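Local coordinates for Rio2 kinase (Chaetomium thermophilum, PDB 4GYI), which is an atypical RIO-type kinase that binds ADP and magnesium and acts, through its ATPase activity, on the maturing pre-40S ribosomal subunit, at residues R10-E15 against A56-A61; M112-E117 against K122-H127; G150-L155 against I336-E341; Y171-P176 against A222-I227; E240-D243 against S249-L252. All coordinates share one frame; numbering follows the deposited sequence.

Interaction 1 (R10-E15 against A56-A61)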
# COMPACT_ATOMS: atom_id res chain seq x y z
N ARG A 10 10.19 14.36 16.93
CA ARG A 10 11.43 14.55 17.68
C ARG A 10 11.25 15.08 19.10
O ARG A 10 12.12 14.91 19.95
CB ARG A 10 12.41 15.43 16.90
CG ARG A 10 13.20 14.64 15.89
CD ARG A 10 12.94 15.13 14.50
NE ARG A 10 13.91 16.15 14.09
CZ ARG A 10 13.66 17.45 14.02
NH1 ARG A 10 12.45 17.91 14.32
NH2 ARG A 10 14.61 18.29 13.64
N HIS A 11 10.11 15.72 19.37
CA HIS A 11 9.76 16.11 20.74
C HIS A 11 9.58 14.88 21.63
O HIS A 11 9.72 14.97 22.86
CB HIS A 11 8.48 16.95 20.75
CG HIS A 11 8.67 18.36 20.27
ND1 HIS A 11 7.63 19.11 19.77
CD2 HIS A 11 9.77 19.14 20.21
CE1 HIS A 11 8.09 20.30 19.42
NE2 HIS A 11 9.38 20.35 19.68
N LEU A 12 9.26 13.73 21.03
CA LEU A 12 8.90 12.54 21.81
C LEU A 12 10.10 11.88 22.49
O LEU A 12 11.12 11.63 21.85
CB LEU A 12 8.15 11.53 20.95
CG LEU A 12 6.82 12.06 20.40
CD1 LEU A 12 6.18 11.07 19.46
CD2 LEU A 12 5.88 12.37 21.54
N THR A 13 9.95 11.61 23.79
CA THR A 13 11.00 10.96 24.58
C THR A 13 10.92 9.45 24.49
O THR A 13 10.01 8.90 23.85
CB THR A 13 10.88 11.31 26.08
OG1 THR A 13 9.65 10.79 26.59
CG2 THR A 13 10.92 12.82 26.29
N ALA A 14 11.86 8.77 25.13
CA ALA A 14 11.94 7.32 25.08
C ALA A 14 10.69 6.66 25.67
O ALA A 14 10.12 5.74 25.07
CB ALA A 14 13.19 6.82 25.78
N GLU A 15 10.24 7.15 26.82
CA GLU A 15 8.99 6.63 27.36
C GLU A 15 7.72 7.30 26.79
O GLU A 15 6.61 6.94 27.16
CB GLU A 15 8.98 6.58 28.90
CG GLU A 15 9.27 5.16 29.44
CD GLU A 15 8.29 4.71 30.53
OE1 GLU A 15 8.37 3.54 30.96
OE2 GLU A 15 7.45 5.53 30.97
N ALA A 56 -0.34 12.53 28.49
CA ALA A 56 -0.81 13.88 28.17
C ALA A 56 -0.08 14.45 26.95
O ALA A 56 -0.69 15.07 26.07
CB ALA A 56 -0.63 14.79 29.36
N THR A 57 1.24 14.27 26.92
CA THR A 57 2.06 14.62 25.76
C THR A 57 1.48 13.99 24.49
O THR A 57 1.26 14.68 23.49
CB THR A 57 3.51 14.11 25.93
OG1 THR A 57 4.18 14.88 26.94
CG2 THR A 57 4.27 14.22 24.61
N LEU A 58 1.21 12.69 24.55
CA LEU A 58 0.73 11.96 23.37
C LEU A 58 -0.67 12.41 22.98
O LEU A 58 -0.99 12.49 21.80
CB LEU A 58 0.75 10.45 23.62
CG LEU A 58 2.15 9.85 23.83
CD1 LEU A 58 2.04 8.43 24.40
CD2 LEU A 58 2.95 9.86 22.51
N ALA A 59 -1.49 12.70 23.98
CA ALA A 59 -2.85 13.16 23.74
C ALA A 59 -2.83 14.54 23.10
O ALA A 59 -3.51 14.78 22.11
CB ALA A 59 -3.63 13.20 25.05
N LYS A 60 -2.03 15.43 23.67
CA LYS A 60 -1.85 16.79 23.15
C LYS A 60 -1.41 16.77 21.70
O LYS A 60 -1.94 17.51 20.87
CB LYS A 60 -0.80 17.52 23.99
CG LYS A 60 -0.24 18.78 23.35
CD LYS A 60 -1.24 19.93 23.42
CE LYS A 60 -0.62 21.21 22.89
NZ LYS A 60 -1.53 22.38 23.08
N ALA A 61 -0.45 15.90 21.39
CA ALA A 61 0.05 15.75 20.03
C ALA A 61 -0.88 14.93 19.12
O ALA A 61 -0.60 14.77 17.94
CB ALA A 61 1.44 15.12 20.05
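L12 carries one side of this contact through a single methyl, CD2, which is shared between two side chains of helix residues T57 and L58. Beside T57 the two side chains run antiparallel to each other, and L12 CD2 ends 3.9 Å from T57 CG2. OG1 of T57 lies beside the backbone N (chi1 -71°), and this places CG2 anti to that N, where it meets L12. At L58 the geometry is different: the two leucines meet nearly perpendicular, methyl to methyl, with L12 CD2 4.0 Å from L58 CD2. L12 itself leaves the main chain with CG anti to the carbonyl carbon (chi1 -62°), and its isobutyl end leans in against the helix. The buried area is small, 115 Å² over both sides. Both segments belong to the N-terminal Rio2 region, a member of the helix-turn-helix clan, and the contact joins the lead-in to helix 14-26 with the end of helix 51-60. T13 is the N-cap of the first of these helices: its side chain caps a backbone N, and its own N is held by D16 OD2, a reciprocal pattern consistent with a capping box. W17 and L63 also pack on L12, whereas V19, L20, L63 and I64 touch L58.

Interaction 2 (M112-E117 against K122-H127). With ADP (adenosine-5'-diphosphate), chain B; EDO (1,2-ethanediol), chain D.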
# COMPACT_ATOMS: atom_id res chain seq x y z
N MET A 112 4.96 9.06 0.36
CA MET A 112 5.96 9.99 0.89
C MET A 112 7.30 9.61 0.31
O MET A 112 7.54 8.46 -0.00
CB MET A 112 6.05 9.87 2.42
CG MET A 112 4.79 10.31 3.16
SD MET A 112 5.18 11.35 4.57
CE MET A 112 5.61 10.12 5.80
N ILE A 113 8.19 10.58 0.18
CA ILE A 113 9.55 10.24 -0.19
C ILE A 113 10.33 10.26 1.08
O ILE A 113 10.17 11.17 1.89
CB ILE A 113 10.14 11.25 -1.17
CG1 ILE A 113 9.38 11.18 -2.49
CG2 ILE A 113 11.59 10.92 -1.44
CD1 ILE A 113 8.17 12.07 -2.55
N VAL A 114 11.12 9.22 1.31
CA VAL A 114 12.01 9.22 2.45
C VAL A 114 13.44 9.01 1.99
O VAL A 114 13.69 8.65 0.83
CB VAL A 114 11.63 8.14 3.44
CG1 VAL A 114 10.20 8.32 3.87
CG2 VAL A 114 11.84 6.79 2.81
N ALA A 115 14.39 9.26 2.89
CA ALA A 115 15.80 9.00 2.62
C ALA A 115 16.44 8.23 3.76
O ALA A 115 16.08 8.41 4.93
CB ALA A 115 16.52 10.29 2.41
N ASP A 116 17.39 7.36 3.45
CA ASP A 116 18.13 6.69 4.52
C ASP A 116 19.40 7.47 4.90
O ASP A 116 19.66 8.55 4.36
CB ASP A 116 18.44 5.22 4.19
CG ASP A 116 19.36 5.04 2.98
OD1 ASP A 116 20.07 6.00 2.59
OD2 ASP A 116 19.39 3.92 2.42
N GLU A 117 20.18 6.90 5.81
CA GLU A 117 21.37 7.55 6.36
C GLU A 117 22.41 7.85 5.29
O GLU A 117 23.13 8.85 5.37
CB GLU A 117 21.99 6.69 7.46
CG GLU A 117 23.23 7.32 8.08
CD GLU A 117 23.61 6.71 9.42
OE1 GLU A 117 24.14 7.46 10.27
OE2 GLU A 117 23.37 5.50 9.62
N LYS A 122 13.95 6.78 -1.11
CA LYS A 122 13.04 5.66 -1.29
C LYS A 122 11.61 6.15 -1.09
O LYS A 122 11.39 7.28 -0.64
CB LYS A 122 13.35 4.57 -0.26
CG LYS A 122 14.82 4.21 -0.16
CD LYS A 122 15.13 3.67 1.21
CE LYS A 122 16.62 3.49 1.40
NZ LYS A 122 17.17 2.30 0.67
N VAL A 123 10.63 5.29 -1.41
CA VAL A 123 9.23 5.65 -1.22
C VAL A 123 8.64 4.99 0.01
O VAL A 123 8.87 3.81 0.26
CB VAL A 123 8.39 5.26 -2.47
CG1 VAL A 123 6.90 5.18 -2.15
CG2 VAL A 123 8.64 6.25 -3.59
N LEU A 124 7.90 5.76 0.79
CA LEU A 124 7.12 5.21 1.88
C LEU A 124 5.65 5.25 1.48
O LEU A 124 5.12 6.32 1.18
CB LEU A 124 7.34 6.01 3.16
CG LEU A 124 6.44 5.61 4.34
CD1 LEU A 124 6.85 4.25 4.87
CD2 LEU A 124 6.51 6.65 5.43
N LYS A 125 5.00 4.10 1.43
CA LYS A 125 3.58 4.08 1.10
C LYS A 125 2.79 3.80 2.37
O LYS A 125 3.13 2.88 3.11
CB LYS A 125 3.26 3.02 0.04
CG LYS A 125 1.77 2.95 -0.38
CD LYS A 125 1.59 1.93 -1.50
CE LYS A 125 0.12 1.76 -1.92
NZ LYS A 125 0.02 1.00 -3.21
N ILE A 126 1.78 4.62 2.63
CA ILE A 126 0.95 4.46 3.82
C ILE A 126 -0.48 4.14 3.39
O ILE A 126 -1.10 4.94 2.71
CB ILE A 126 0.93 5.77 4.64
CG1 ILE A 126 2.38 6.16 5.01
CG2 ILE A 126 0.08 5.59 5.91
CD1 ILE A 126 2.49 7.48 5.79
N HIS A 127 -0.99 2.98 3.75
CA HIS A 127 -2.32 2.60 3.33
C HIS A 127 -3.40 3.28 4.16
O HIS A 127 -3.28 3.39 5.39
CB HIS A 127 -2.50 1.08 3.35
CG HIS A 127 -1.77 0.37 2.25
ND1 HIS A 127 -2.33 0.14 1.01
CD2 HIS A 127 -0.52 -0.17 2.21
CE1 HIS A 127 -1.46 -0.51 0.25
NE2 HIS A 127 -0.36 -0.71 0.95
PB ADP B . -2.40 4.18 -4.57
O1B ADP B . -2.85 5.26 -3.61
O2B ADP B . -2.92 4.22 -5.99
O3B ADP B . -2.62 2.79 -3.82
PA ADP B . 0.19 3.65 -5.74
O1A ADP B . -0.62 3.40 -6.98
O2A ADP B . 1.04 2.50 -5.20
O3A ADP B . -0.77 4.22 -4.57
O5' ADP B . 1.07 4.96 -6.00
C5' ADP B . 0.42 6.19 -6.36
C4' ADP B . 1.36 7.04 -7.20
O4' ADP B . 2.60 7.25 -6.51
C3' ADP B . 1.77 6.41 -8.53
O3' ADP B . 0.84 6.66 -9.60
C2' ADP B . 3.12 7.03 -8.81
O2' ADP B . 2.97 8.38 -9.27
C1' ADP B . 3.70 7.18 -7.42
N9 ADP B . 4.51 6.03 -6.99
C8 ADP B . 4.10 5.05 -6.16
N7 ADP B . 5.10 4.16 -5.91
C5 ADP B . 6.18 4.61 -6.59
C6 ADP B . 7.57 4.17 -6.76
N6 ADP B . 8.01 3.05 -6.14
N1 ADP B . 8.37 4.92 -7.55
C2 ADP B . 7.95 6.04 -8.16
N3 ADP B . 6.70 6.50 -8.04
C4 ADP B . 5.79 5.84 -7.29
C1 EDO D . -6.45 3.68 8.37
O1 EDO D . -6.56 3.24 7.02
C2 EDO D . -5.24 4.59 8.50
O2 EDO D . -4.14 3.94 7.90
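Strand residues 112-115 and 122-127 pair as an antiparallel hairpin of the RIO kinase domain, and V123 and K125 line the ADP pocket. M112 with L124 and V114 with K122 are hydrogen-bonded pairs, flanking the non-hydrogen-bonded pair I113 with V123. In the first, M112 N lies 2.9 Å from L124 O, in the carbonyl plane; in the second, K122 N reaches V114 O at 2.7 Å, tilted 27° from the plane of the V114 carbonyl. On the face of M112, V114 and L124, the M112 and L124 side chains run side by side until M112 CE meets L124 CD2 at 3.6 Å. D116 OD2 forms a salt bridge with K122 NZ at 3.3 Å, while D116 OD1 accepts K120 N. V123 CG2 lies 3.9 Å from ADP C6, against the adenine. K125 CG stands anti to the backbone N (chi1 -179°) and the chain stays extended, carrying NZ to 2.7 Å from ADP O2A, with a weak bond to ADP O3B. The same NZ forms a salt bridge with E163 OE2, the lysine-glutamate pair of protein kinases, and a hydrogen bond with OD2 of the phosphoaspartate at position 258. With a methionine at K125, the alpha phosphate and E163 would probably be left without their common cationic partner. In the sheet, strand 98-105 flanks 109-115 through I113 and G100, and strand 187-191 flanks 121-127 through V123 and M190.

Interaction 3 (G150-L155 against I336-E341)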
# COMPACT_ATOMS: atom_id res chain seq x y z
N GLY A 150 -10.06 1.06 14.89
CA GLY A 150 -9.24 -0.13 14.97
C GLY A 150 -9.47 -1.04 13.78
O GLY A 150 -8.54 -1.68 13.30
N SER A 151 -10.70 -1.11 13.29
CA SER A 151 -10.96 -1.96 12.12
C SER A 151 -10.28 -1.42 10.87
O SER A 151 -9.67 -2.19 10.12
CB SER A 151 -12.46 -2.16 11.87
OG SER A 151 -13.09 -2.72 13.01
N TRP A 152 -10.37 -0.12 10.63
CA TRP A 152 -9.68 0.46 9.46
C TRP A 152 -8.17 0.28 9.53
O TRP A 152 -7.53 -0.00 8.52
CB TRP A 152 -10.02 1.94 9.26
CG TRP A 152 -11.43 2.17 8.78
CD1 TRP A 152 -12.39 2.90 9.42
CD2 TRP A 152 -12.04 1.66 7.59
NE1 TRP A 152 -13.55 2.89 8.68
CE2 TRP A 152 -13.36 2.14 7.55
CE3 TRP A 152 -11.59 0.85 6.54
CZ2 TRP A 152 -14.25 1.82 6.51
CZ3 TRP A 152 -12.48 0.54 5.50
CH2 TRP A 152 -13.79 1.02 5.51
N MET A 153 -7.62 0.44 10.72
CA MET A 153 -6.19 0.26 10.97
C MET A 153 -5.81 -1.17 10.68
O MET A 153 -4.82 -1.41 10.01
CB MET A 153 -5.84 0.58 12.42
CG MET A 153 -5.79 2.07 12.71
SD MET A 153 -5.45 2.32 14.48
CE MET A 153 -5.48 4.08 14.54
N TYR A 154 -6.62 -2.11 11.17
CA TYR A 154 -6.38 -3.53 10.93
C TYR A 154 -6.39 -3.85 9.44
O TYR A 154 -5.54 -4.60 8.96
CB TYR A 154 -7.43 -4.35 11.67
CG TYR A 154 -7.77 -5.73 11.12
CD1 TYR A 154 -6.99 -6.84 11.43
CD2 TYR A 154 -8.92 -5.94 10.37
CE1 TYR A 154 -7.33 -8.12 10.98
CE2 TYR A 154 -9.27 -7.21 9.91
CZ TYR A 154 -8.47 -8.30 10.21
OH TYR A 154 -8.82 -9.55 9.75
N LEU A 155 -7.34 -3.27 8.71
CA LEU A 155 -7.48 -3.53 7.28
C LEU A 155 -6.31 -2.95 6.49
O LEU A 155 -5.87 -3.53 5.50
CB LEU A 155 -8.79 -2.93 6.78
CG LEU A 155 -10.02 -3.70 7.28
CD1 LEU A 155 -11.29 -2.87 7.11
CD2 LEU A 155 -10.15 -5.08 6.56
N ILE A 336 -11.49 -3.72 0.12
CA ILE A 336 -10.98 -3.24 -1.17
C ILE A 336 -12.04 -3.11 -2.24
O ILE A 336 -12.11 -2.09 -2.94
CB ILE A 336 -9.81 -4.09 -1.67
CG1 ILE A 336 -8.53 -3.66 -0.96
CG2 ILE A 336 -9.64 -3.96 -3.17
CD1 ILE A 336 -7.30 -4.46 -1.36
N ARG A 337 -12.89 -4.12 -2.35
CA ARG A 337 -13.92 -4.12 -3.39
C ARG A 337 -14.84 -2.93 -3.13
O ARG A 337 -15.21 -2.21 -4.05
CB ARG A 337 -14.69 -5.44 -3.35
CG ARG A 337 -15.41 -5.79 -4.64
CD ARG A 337 -16.19 -7.10 -4.51
NE ARG A 337 -17.08 -7.10 -3.35
CZ ARG A 337 -17.02 -7.96 -2.34
NH1 ARG A 337 -16.12 -8.93 -2.33
NH2 ARG A 337 -17.88 -7.86 -1.33
N GLU A 338 -15.17 -2.72 -1.86
CA GLU A 338 -15.94 -1.55 -1.43
C GLU A 338 -15.27 -0.23 -1.84
O GLU A 338 -15.94 0.68 -2.28
CB GLU A 338 -16.16 -1.59 0.08
CG GLU A 338 -16.85 -0.37 0.68
CD GLU A 338 -16.96 -0.44 2.20
OE1 GLU A 338 -17.87 0.21 2.77
OE2 GLU A 338 -16.13 -1.14 2.84
N GLN A 339 -13.95 -0.12 -1.67
CA GLN A 339 -13.25 1.10 -2.07
C GLN A 339 -13.37 1.37 -3.56
O GLN A 339 -13.71 2.48 -3.97
CB GLN A 339 -11.76 1.04 -1.71
CG GLN A 339 -11.46 0.92 -0.23
CD GLN A 339 -11.32 2.27 0.47
OE1 GLN A 339 -11.56 2.38 1.67
NE2 GLN A 339 -10.94 3.29 -0.29
N GLN A 340 -13.07 0.36 -4.38
CA GLN A 340 -13.01 0.57 -5.83
C GLN A 340 -14.40 0.64 -6.46
O GLN A 340 -14.60 1.29 -7.48
CB GLN A 340 -12.08 -0.45 -6.53
CG GLN A 340 -12.38 -1.93 -6.28
CD GLN A 340 -11.28 -2.88 -6.81
OE1 GLN A 340 -10.12 -2.48 -6.96
NE2 GLN A 340 -11.66 -4.13 -7.10
N GLU A 341 -15.38 -0.01 -5.82
CA GLU A 341 -16.76 -0.00 -6.29
C GLU A 341 -17.39 1.38 -6.18
O GLU A 341 -18.34 1.71 -6.90
CB GLU A 341 -17.60 -1.00 -5.48
CG GLU A 341 -18.91 -1.38 -6.12
CD GLU A 341 -18.72 -2.25 -7.35
OE1 GLU A 341 -19.61 -2.25 -8.23
OE2 GLU A 341 -17.68 -2.94 -7.42
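W152 meets E338 and Q339 between two helical segments, whose regular winding is seen in the backbone bonds from L155 N to S151 O, 2.9 Å, and from Q340 N to I336 O, 3.0 Å. Both contacts use the six-membered ring. A chi1 of -71° on W152 carries the far end of the indole close to the second helix. E338 comes to the ring edge: its OE2 lies near the indole plane, 4.2 Å from W152 CH2. The two side chains are set almost square to each other, and the carboxylate is turned 38° from the ring. E338 reaches this point on an extended chain whose CG is anti to the backbone N (chi1 175°). Q339 OE1 approaches obliquely, 4.3 Å from W152 CZ3. These are loose contacts, burying 77 Å² in all, and the polar atoms have their strongest partners outside the two segments. E338 OE2 forms a salt bridge with R147 NH2, and its OE1 takes N146 ND2; Q339 OE1 accepts G130 N, and W152 NE1 donates to L144 O. The indole is thus tied at its N-H, while the loop bearing N146 and R147 packs against it. Segment 150-155 belongs to the RIO domain, on the helix that also carries E163, the salt-bridge partner of the ADP-binding K125. The contact docks helix 326-341 beside the first turns of helix 149-172, with Y79 of helix 79-92 also touching W152.

Interaction 4 (Y171-P176 against A222-I227)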
# COMPACT_ATOMS: atom_id res chain seq x y z
N TYR A 171 9.10 -9.33 -7.55
CA TYR A 171 10.45 -8.82 -7.71
C TYR A 171 11.46 -9.97 -7.88
O TYR A 171 12.35 -9.90 -8.72
CB TYR A 171 10.84 -7.95 -6.51
CG TYR A 171 12.21 -7.34 -6.64
CD1 TYR A 171 12.40 -6.20 -7.41
CD2 TYR A 171 13.31 -7.89 -6.00
CE1 TYR A 171 13.66 -5.63 -7.55
CE2 TYR A 171 14.57 -7.33 -6.13
CZ TYR A 171 14.73 -6.20 -6.90
OH TYR A 171 15.98 -5.62 -7.03
N GLU A 172 11.30 -11.02 -7.09
CA GLU A 172 12.23 -12.16 -7.15
C GLU A 172 12.05 -13.00 -8.42
O GLU A 172 13.01 -13.58 -8.92
CB GLU A 172 12.13 -13.00 -5.88
CG GLU A 172 12.73 -12.31 -4.65
CD GLU A 172 12.18 -12.83 -3.33
OE1 GLU A 172 11.15 -13.55 -3.35
OE2 GLU A 172 12.76 -12.51 -2.27
N GLU A 173 10.84 -13.05 -8.96
CA GLU A 173 10.63 -13.72 -10.23
C GLU A 173 11.15 -12.97 -11.45
O GLU A 173 11.12 -13.50 -12.56
CB GLU A 173 9.15 -14.05 -10.43
CG GLU A 173 8.68 -15.17 -9.56
CD GLU A 173 9.58 -16.38 -9.69
OE1 GLU A 173 10.34 -16.65 -8.73
OE2 GLU A 173 9.53 -17.05 -10.75
N GLY A 174 11.62 -11.74 -11.26
CA GLY A 174 12.11 -10.95 -12.37
C GLY A 174 11.09 -10.00 -13.02
O GLY A 174 11.34 -9.47 -14.10
N PHE A 175 9.95 -9.79 -12.37
CA PHE A 175 8.96 -8.82 -12.86
C PHE A 175 9.44 -7.38 -12.64
O PHE A 175 10.16 -7.10 -11.68
CB PHE A 175 7.63 -8.98 -12.15
CG PHE A 175 6.83 -10.14 -12.62
CD1 PHE A 175 5.81 -9.97 -13.54
CD2 PHE A 175 7.06 -11.41 -12.11
CE1 PHE A 175 5.05 -11.04 -13.96
CE2 PHE A 175 6.31 -12.49 -12.53
CZ PHE A 175 5.30 -12.30 -13.46
N PRO A 176 9.04 -6.45 -13.54
CA PRO A 176 9.44 -5.05 -13.37
C PRO A 176 8.54 -4.35 -12.32
O PRO A 176 7.50 -3.80 -12.65
CB PRO A 176 9.25 -4.46 -14.76
CG PRO A 176 8.11 -5.29 -15.36
CD PRO A 176 8.26 -6.68 -14.77
N ALA A 222 -0.60 -13.72 -15.40
CA ALA A 222 -1.60 -14.79 -15.36
C ALA A 222 -0.94 -16.17 -15.38
O ALA A 222 -1.39 -17.08 -14.69
CB ALA A 222 -2.57 -14.65 -16.52
N LYS A 223 0.13 -16.30 -16.16
CA LYS A 223 0.92 -17.53 -16.18
C LYS A 223 1.50 -17.85 -14.81
O LYS A 223 1.75 -19.02 -14.50
CB LYS A 223 2.02 -17.45 -17.25
CG LYS A 223 3.40 -17.89 -16.80
CD LYS A 223 4.27 -18.28 -17.97
CE LYS A 223 3.72 -19.52 -18.65
NZ LYS A 223 4.38 -19.81 -19.95
N HIS A 224 1.70 -16.84 -13.97
CA HIS A 224 2.17 -17.06 -12.60
C HIS A 224 1.03 -17.05 -11.57
O HIS A 224 1.28 -16.93 -10.37
CB HIS A 224 3.27 -16.07 -12.21
CG HIS A 224 4.58 -16.33 -12.89
ND1 HIS A 224 5.62 -17.00 -12.26
CD2 HIS A 224 5.01 -16.05 -14.14
CE1 HIS A 224 6.63 -17.10 -13.10
NE2 HIS A 224 6.29 -16.53 -14.24
N GLY A 225 -0.21 -17.17 -12.04
CA GLY A 225 -1.35 -17.30 -11.14
C GLY A 225 -1.98 -16.00 -10.66
O GLY A 225 -2.85 -16.01 -9.79
N LEU A 226 -1.58 -14.88 -11.24
CA LEU A 226 -2.04 -13.58 -10.74
C LEU A 226 -2.82 -12.72 -11.74
O LEU A 226 -2.59 -12.78 -12.96
CB LEU A 226 -0.85 -12.78 -10.23
CG LEU A 226 -0.20 -13.33 -8.97
CD1 LEU A 226 1.09 -12.61 -8.70
CD2 LEU A 226 -1.15 -13.20 -7.78
N ILE A 227 -3.73 -11.93 -11.19
CA ILE A 227 -4.42 -10.88 -11.91
C ILE A 227 -4.27 -9.62 -11.07
O ILE A 227 -4.62 -9.61 -9.88
CB ILE A 227 -5.89 -11.20 -12.04
CG1 ILE A 227 -6.09 -12.42 -12.95
CG2 ILE A 227 -6.66 -10.00 -12.57
CD1 ILE A 227 -7.48 -12.96 -12.88
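One face of the H224 imidazole receives the edge of the F175 phenyl in a T-shaped stack, with ring centroids 5.4 Å apart and planes at 81°. F175 CE2 is the atom over that face, 4.1 Å above the H224 ring plane and displaced toward the rim, while the closest approach is F175 CZ to H224 CD2 at 3.8 Å. At the edge of the phenyl, in its plane, lies E173 CB. E173 then bends at chi2, and its OE2 comes obliquely to 3.7 Å from H224 CE1. H224 ND1 donates its hydrogen bond to K313 O, which helps hold the rotation of the ring. Replacing H224 by an alanine would probably open a gap against F175 CZ and leave K313 O without this partner. F175 also makes a cation-pi contact with R220. Helices 149-172 and 207-223 both finish here in Schellman turns, at G174 and G225; F175 packs on L170 and L221, one from each helix.

Interaction 5 (E240-D243 against S249-L252)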
# COMPACT_ATOMS: atom_id res chain seq x y z
N GLU A 240 11.73 6.03 -19.27
CA GLU A 240 12.14 6.48 -20.59
C GLU A 240 13.66 6.47 -20.71
O GLU A 240 14.36 6.94 -19.80
CB GLU A 240 11.63 7.90 -20.86
CG GLU A 240 10.15 8.11 -20.61
CD GLU A 240 9.71 9.56 -20.83
OE1 GLU A 240 10.54 10.36 -21.34
OE2 GLU A 240 8.55 9.90 -20.50
N GLU A 241 14.18 5.95 -21.81
CA GLU A 241 15.63 5.95 -22.03
C GLU A 241 15.99 6.34 -23.45
O GLU A 241 15.46 5.79 -24.42
CB GLU A 241 16.24 4.59 -21.69
CG GLU A 241 16.16 4.22 -20.21
CD GLU A 241 16.23 2.72 -19.99
OE1 GLU A 241 16.63 2.00 -20.93
OE2 GLU A 241 15.86 2.26 -18.89
N LYS A 242 16.90 7.31 -23.58
CA LYS A 242 17.41 7.65 -24.89
C LYS A 242 18.32 6.53 -25.38
O LYS A 242 19.14 5.99 -24.63
CB LYS A 242 18.16 8.98 -24.88
CG LYS A 242 17.29 10.19 -24.57
CD LYS A 242 17.81 11.43 -25.29
CE LYS A 242 17.39 12.72 -24.59
NZ LYS A 242 18.12 12.91 -23.30
N ASP A 243 18.16 6.18 -26.65
CA ASP A 243 18.93 5.10 -27.25
C ASP A 243 20.38 5.52 -27.49
O ASP A 243 20.66 6.66 -27.87
CB ASP A 243 18.30 4.67 -28.57
CG ASP A 243 19.00 3.47 -29.18
OD1 ASP A 243 19.08 2.43 -28.49
OD2 ASP A 243 19.49 3.58 -30.32
N SER A 249 15.18 8.63 -30.65
CA SER A 249 14.32 7.50 -30.27
C SER A 249 14.39 7.22 -28.78
O SER A 249 15.46 7.23 -28.17
CB SER A 249 14.68 6.24 -31.06
OG SER A 249 16.00 5.83 -30.79
N ILE A 250 13.23 6.98 -28.18
CA ILE A 250 13.14 6.77 -26.75
C ILE A 250 12.58 5.38 -26.55
O ILE A 250 11.51 5.06 -27.08
CB ILE A 250 12.19 7.81 -26.13
CG1 ILE A 250 12.53 9.21 -26.66
CG2 ILE A 250 12.21 7.76 -24.61
CD1 ILE A 250 13.89 9.73 -26.23
N THR A 251 13.30 4.53 -25.83
CA THR A 251 12.75 3.23 -25.45
C THR A 251 11.96 3.38 -24.17
O THR A 251 12.38 4.07 -23.22
CB THR A 251 13.84 2.15 -25.28
OG1 THR A 251 14.63 2.45 -24.12
CG2 THR A 251 14.73 2.10 -26.50
N LEU A 252 10.79 2.75 -24.14
CA LEU A 252 9.87 2.89 -23.02
C LEU A 252 9.71 1.55 -22.32
O LEU A 252 9.42 0.54 -22.94
CB LEU A 252 8.52 3.42 -23.50
CG LEU A 252 8.52 4.69 -24.35
CD1 LEU A 252 7.13 5.01 -24.85
CD2 LEU A 252 9.08 5.86 -23.57
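E241 and T251 are joined by a pair of backbone hydrogen bonds, E241 N to T251 O at 3.0 Å and T251 N to E241 O at 2.9 Å, both in the carbonyl plane. A longer bond, D243 N to S249 O at 3.3 Å, continues the pairing toward the turn. E241 O takes more than one donor: T251 OG1 adds a weak bond at 3.5 Å, and I250 CA makes a CA-H...O contact with it at 3.4 Å. The hydroxyl gets there because OG1 of T251 stands between the backbone N and the carbonyl carbon (chi1 69°). These strands form the far part of the hairpin 236-242 / 250-256 of the RIO domain; its first strand starts right after N235 and its second stops two residues short of position 258, the two magnesium-binding positions. Apolar contacts gather on the face bearing E240, K242, I250 and L252. There K242 and I250 lie side by side, with K242 CG 3.8 Å from I250 CD1, and E240 and L252 do likewise, with E240 CG 3.9 Å from L252 CD2. I250 thereby bridges two neighbours, since its other methyl, CG2, rests 3.8 Å from E240 CB. Among the remaining polar groups, S249 OG touches D243 CB across the strands but bonds to D246 O in the turn, and D243 OD2 has a weak bond from E245 N.

In the fold
From the N terminus, interaction 1 closes first, joining the lead-in to helix 14-26 with the end of helix 51-60 within the N-terminal Rio2 region. Interaction 2 follows as a short hairpin in the five-stranded sheet over ADP, its centre 23 Å from that of interaction 1. Interaction 3 then closes a long loop, bringing helix 326-341 back to helix 149-172. Nested inside it are interactions 4 and 5, which follow one another in series. Interaction 4 uses the other end of helix 149-172 and meets the end of helix 207-223; interaction 5 is the hairpin 236-242 / 250-256. None of the five contacts cross along the chain, and interactions 3 and 5 lie on opposite sides of its centre.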